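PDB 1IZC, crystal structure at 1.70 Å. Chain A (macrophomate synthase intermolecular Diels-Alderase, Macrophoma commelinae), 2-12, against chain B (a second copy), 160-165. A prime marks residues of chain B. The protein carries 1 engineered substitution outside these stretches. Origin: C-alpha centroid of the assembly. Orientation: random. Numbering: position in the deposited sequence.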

# COMPACT_ATOMS: atom_id res chain seq x y z
N ALA A 2 5.15 16.48 39.65
CA ALA A 2 3.83 16.61 40.34
C ALA A 2 2.67 16.55 39.35
O ALA A 2 1.50 16.54 39.74
CB ALA A 2 3.79 17.93 41.12
N LYS A 3 3.01 16.50 38.06
CA LYS A 3 1.99 16.47 37.02
C LYS A 3 2.33 15.55 35.84
O LYS A 3 1.77 15.71 34.76
CB LYS A 3 1.76 17.88 36.49
CG LYS A 3 2.98 18.51 35.86
CD LYS A 3 2.65 19.90 35.34
CE LYS A 3 3.87 20.57 34.76
NZ LYS A 3 3.53 21.90 34.19
N SER A 4 3.23 14.60 36.04
CA SER A 4 3.57 13.66 34.98
C SER A 4 2.41 12.68 34.85
O SER A 4 1.53 12.64 35.71
CB SER A 4 4.84 12.89 35.33
OG SER A 4 4.61 12.04 36.44
N TYR A 5 2.40 11.88 33.79
CA TYR A 5 1.34 10.91 33.60
C TYR A 5 1.23 9.95 34.79
O TYR A 5 0.13 9.68 35.28
CB TYR A 5 1.61 10.09 32.33
CG TYR A 5 0.56 9.04 32.04
CD1 TYR A 5 -0.66 9.39 31.46
CD2 TYR A 5 0.82 7.69 32.29
CE1 TYR A 5 -1.61 8.41 31.14
CE2 TYR A 5 -0.13 6.70 31.97
CZ TYR A 5 -1.33 7.07 31.39
OH TYR A 5 -2.24 6.11 31.03
N SER A 6 2.37 9.45 35.25
CA SER A 6 2.38 8.51 36.36
C SER A 6 1.79 9.12 37.63
O SER A 6 1.27 8.40 38.47
CB SER A 6 3.80 8.01 36.64
OG SER A 6 4.67 9.07 37.02
N GLU A 7 1.86 10.45 37.75
CA GLU A 7 1.34 11.15 38.92
C GLU A 7 -0.12 11.57 38.74
O GLU A 7 -0.67 12.28 39.58
CB GLU A 7 2.17 12.40 39.22
CG GLU A 7 3.65 12.16 39.42
CD GLU A 7 4.41 13.45 39.69
OE1 GLU A 7 4.49 13.86 40.87
OE2 GLU A 7 4.90 14.07 38.73
N GLN A 8 -0.74 11.15 37.64
CA GLN A 8 -2.14 11.49 37.39
C GLN A 8 -2.95 10.22 37.12
O GLN A 8 -3.36 9.96 35.99
CB GLN A 8 -2.25 12.46 36.19
CG GLN A 8 -1.65 13.84 36.45
CD GLN A 8 -2.07 14.86 35.40
OE1 GLN A 8 -3.26 15.07 35.17
NE2 GLN A 8 -1.09 15.50 34.77
N PRO A 9 -3.20 9.43 38.17
CA PRO A 9 -3.95 8.16 38.11
C PRO A 9 -5.28 8.23 37.37
O PRO A 9 -5.72 7.24 36.77
CB PRO A 9 -4.14 7.79 39.58
CG PRO A 9 -2.95 8.42 40.26
CD PRO A 9 -2.84 9.76 39.57
N GLU A 10 -5.94 9.37 37.43
CA GLU A 10 -7.22 9.53 36.77
C GLU A 10 -7.10 9.37 35.26
O GLU A 10 -8.08 9.06 34.58
CB GLU A 10 -7.81 10.90 37.10
CG GLU A 10 -7.51 11.39 38.52
CD GLU A 10 -6.25 12.27 38.58
OE1 GLU A 10 -5.13 11.78 38.32
OE2 GLU A 10 -6.39 13.47 38.91
N LEU A 11 -5.90 9.57 34.73
CA LEU A 11 -5.66 9.46 33.29
C LEU A 11 -5.26 8.05 32.87
O LEU A 11 -5.22 7.74 31.68
CB LEU A 11 -4.54 10.41 32.86
CG LEU A 11 -4.79 11.90 33.09
CD1 LEU A 11 -3.55 12.69 32.69
CD2 LEU A 11 -5.99 12.34 32.28
N HIS A 12 -4.96 7.19 33.84
CA HIS A 12 -4.51 5.84 33.52
C HIS A 12 -5.58 4.97 32.89
O HIS A 12 -6.76 5.07 33.22
CB HIS A 12 -3.93 5.18 34.76
CG HIS A 12 -2.76 5.91 35.33
ND1 HIS A 12 -2.12 5.52 36.48
CD2 HIS A 12 -2.11 7.02 34.89
CE1 HIS A 12 -1.12 6.36 36.73
NE2 HIS A 12 -1.10 7.28 35.78
N ASP B 160 -9.48 13.23 24.12
CA ASP B 160 -8.85 14.55 24.17
C ASP B 160 -8.12 14.81 25.48
O ASP B 160 -7.90 15.96 25.87
CB ASP B 160 -9.90 15.65 23.95
CG ASP B 160 -11.03 15.64 25.00
OD1 ASP B 160 -10.94 14.88 25.99
OD2 ASP B 160 -12.01 16.41 24.83
N ALA B 161 -7.70 13.74 26.16
CA ALA B 161 -7.01 13.89 27.43
C ALA B 161 -5.68 14.60 27.29
O ALA B 161 -4.99 14.45 26.29
CB ALA B 161 -6.81 12.52 28.08
N SER B 162 -5.32 15.36 28.31
CA SER B 162 -4.06 16.10 28.33
C SER B 162 -3.52 16.10 29.76
O SER B 162 -4.28 15.95 30.71
CB SER B 162 -4.29 17.56 27.89
OG SER B 162 -3.15 18.36 28.16
N LEU B 163 -2.21 16.25 29.91
CA LEU B 163 -1.61 16.30 31.24
C LEU B 163 -1.84 17.68 31.84
O LEU B 163 -1.72 17.86 33.04
CB LEU B 163 -0.10 16.09 31.18
CG LEU B 163 0.42 14.73 30.71
CD1 LEU B 163 1.94 14.79 30.66
CD2 LEU B 163 -0.06 13.64 31.66
N PHE B 164 -2.16 18.64 30.98
CA PHE B 164 -2.36 20.02 31.41
C PHE B 164 -3.81 20.36 31.70
O PHE B 164 -4.72 19.80 31.10
CB PHE B 164 -1.79 20.98 30.36
CG PHE B 164 -0.33 20.77 30.11
CD1 PHE B 164 0.10 19.78 29.24
CD2 PHE B 164 0.62 21.52 30.81
CE1 PHE B 164 1.47 19.52 29.07
CE2 PHE B 164 1.98 21.27 30.65
CZ PHE B 164 2.41 20.27 29.78
N PRO B 165 -4.05 21.31 32.63
CA PRO B 165 -5.40 21.75 33.02
C PRO B 165 -6.13 22.46 31.88
O PRO B 165 -5.51 23.21 31.12
CB PRO B 165 -5.14 22.71 34.18
CG PRO B 165 -3.77 22.35 34.67
CD PRO B 165 -3.02 22.01 33.41
O HOH W 1 -4.73 16.41 33.42

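The contact joins two irregular segments. Chain A folds through a series of turns and a short 3-10 segment at 9-11, while chain B runs past it without regular helix or strand. The two backbones come nearest at Tyr5 and Leu163′, CA to CA 6.6 Å, and again at Leu11 and Ala161′, CA to CA 7.5 Å, so numbering rises in chain A as it falls in chain B. No backbone-to-backbone hydrogen bond links the two stretches; the one direct hydrogen bond runs from a side chain to a backbone carbonyl, and about 311 Å² is buried over both sides.

At the start of chain A, the acid of Glu7 gathers the chain: OE2 accepts from Ala2 N at 2.6 Å and from Ser4 N at 3.2 Å. Neither Ala2 nor Glu7 touches the chain B stretch; their bonds fold the segment locally. Lys3 reaches across the interface instead. With chi1 in p and the remaining torsions t, its extended chain brings NZ to 3.9 Å from Phe164′ CE2, an oblique approach to the ring. Phe164′ meets it although its CA-to-CB bond points away, because the end of the side chain comes nearer.

Ser4 points away and gives its neighbor little more than backbone, its C lying 4.1 Å from Leu163′ CD2. Tyr5 continues that surface: Tyr5 CA lies 3.6 Å and Tyr5 CB 4.0 Å from Leu163′ CD2, which sits at the edge of the ring, near its plane. Tyr5 O, meanwhile, is tied within chain A, accepting from Gln8 N at 2.9 Å and from His12 NE2 at 2.7 Å, so the turn is braced from within its own chain.

Gln8 is the polar center. Its NE2 donates to Leu163′ O at 3.0 Å, with a nearly straight angle of 166°, and also to Lys3 O of its own chain at 2.9 Å. One amide group thus bonds a carbonyl on each chain, fixing the local fold and the interface together. The other end of the amide is used too: a water O lies 2.6 Å from Gln8 OE1 and 2.8 Å from Ser162′ O, bridging the two stretches.

Leu11, at the end of the 3-10 segment, closes the apolar part. Its CD1 packs 3.8 Å from Leu163′ CD2, and its CD2 lies 4.3 Å from Ala161′ CB. Leu163′ is therefore the hub, with 104 Å² covered, the most of any residue here: its CD2 methyl touches Tyr5 and Leu11 while its carbonyl takes the Gln8 bond. The rule is economical: one leucine supplies apolar contact through its side chain and a polar anchor through its backbone.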